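Local coordinates for minor capsid protein (Enterobacteria phage PRD1, PDB 1YQ5) that forms, as a homotrimer and together with P31 and P2, the spike complexes at the five-fold vertices of the capsid and is essential for viral infectivity, at residues Ser47-Gly50 against Ile51-Ala54. Numbering follows the deposited sequence.
Sequences SAAG and IQLA
Gln52 folds its side chain back over the preceding turn and lays it against Ser47 and Ala49. CG starts beside the backbone N (chi1 -54°), and the chain then bends at chi2 (-72°), which returns the amide toward the loop, with Gln52 CG 3.7 Å from Ser47 CB. The Gln52 amide end thus lies next to Ser47 OG, where a hydrogen bond is possible, although the orientation of the amide is uncertain. The methyl of Ala49 borders the same amide group.

The polar interactions inside the turn converge on Ser47. Its OG accepts from Ala49 N at 3.0 Å, which makes an ST turn, and from Gly50 N at 3.3 Å, an ST motif; both bonds are bent, with N-H...O angles near 140°. Ser47 N donates to Gly50 O at 2.8 Å and Gly50 N to Ser47 O at 3.2 Å, the reciprocal pair that closes a two-residue beta-hairpin turn through Ala48 and Ala49. This hairpin joins strands 44-46 and 51-53 in the C-terminal jelly-roll domain of spike protein P5; 44-46 is the outermost strand of its sheet within this chain, 51-53 lies between it and strand 119-126, and Gln52 pairs through its backbone with Thr45.

Nonpolar packing divides between the two sides of strand 51-53. Ile51 points away from the turn, touching Leu31, Leu44 and Phe122, whereas Gln52 meets Val115 and Val119. Ile51 CB and CG1 rest 3.5 and 3.6 Å from Gly50 C.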
loop_
_atom_site.group_PDB
_atom_site.type_symbol
_atom_site.label_atom_id
_atom_site.label_comp_id
_atom_site.label_asym_id
_atom_site.label_seq_id
_atom_site.Cartn_x
_atom_site.Cartn_y
_atom_site.Cartn_z
ATOM N N SER A 47 -0.519 11.469 19.650
ATOM C CA SER A 47 -0.767 11.333 21.081
ATOM C C SER A 47 -0.044 10.096 21.600
ATOM O O SER A 47 0.530 9.327 20.824
ATOM C CB SER A 47 -2.263 11.178 21.357
ATOM O OG SER A 47 -2.665 9.832 21.141
ATOM N N ALA A 48 -0.082 9.905 22.912
ATOM C CA ALA A 48 0.558 8.754 23.526
ATOM C C ALA A 48 -0.124 7.457 23.088
ATOM O O ALA A 48 0.457 6.385 23.200
ATOM C CB ALA A 48 0.512 8.883 25.050
ATOM N N ALA A 49 -1.353 7.564 22.585
ATOM C CA ALA A 49 -2.116 6.393 22.140
ATOM C C ALA A 49 -1.903 6.050 20.660
ATOM O O ALA A 49 -2.081 4.905 20.252
ATOM C CB ALA A 49 -3.604 6.613 22.406
ATOM N N GLY A 50 -1.527 7.047 19.867
ATOM C CA GLY A 50 -1.303 6.844 18.444
ATOM C C GLY A 50 -1.677 8.132 17.741
ATOM O O GLY A 50 -1.174 9.195 18.097
ATOM N N ILE A 51 -2.548 8.057 16.742
ATOM C CA ILE A 51 -2.991 9.267 16.061
ATOM C C ILE A 51 -4.489 9.411 16.301
ATOM O O ILE A 51 -5.281 8.564 15.883
ATOM C CB ILE A 51 -2.708 9.223 14.546
ATOM C CG1 ILE A 51 -1.197 9.220 14.301
ATOM C CG2 ILE A 51 -3.331 10.442 13.866
ATOM C CD1 ILE A 51 -0.813 9.226 12.830
ATOM N N GLN A 52 -4.859 10.484 16.992
ATOM C CA GLN A 52 -6.250 10.762 17.332
ATOM C C GLN A 52 -7.047 11.333 16.167
ATOM O O GLN A 52 -6.542 12.158 15.401
ATOM C CB GLN A 52 -6.322 11.784 18.474
ATOM C CG GLN A 52 -5.526 11.451 19.729
ATOM C CD GLN A 52 -6.135 10.318 20.521
ATOM O OE1 GLN A 52 -7.360 10.200 20.616
ATOM N NE2 GLN A 52 -5.289 9.488 21.112
ATOM N N LEU A 53 -8.296 10.897 16.043
ATOM C CA LEU A 53 -9.190 11.416 15.011
ATOM C C LEU A 53 -10.194 12.286 15.757
ATOM O O LEU A 53 -10.887 11.803 16.651
ATOM C CB LEU A 53 -9.927 10.291 14.281
ATOM C CG LEU A 53 -9.193 9.630 13.108
ATOM C CD1 LEU A 53 -7.971 8.885 13.613
ATOM C CD2 LEU A 53 -10.138 8.684 12.385
ATOM N N ALA A 54 -10.257 13.565 15.398
ATOM C CA ALA A 54 -11.172 14.502 16.051
ATOM C C ALA A 54 -12.633 14.142 15.799
ATOM O O ALA A 54 -12.967 13.523 14.787
ATOM C CB ALA A 54 -10.893 15.923 15.568
#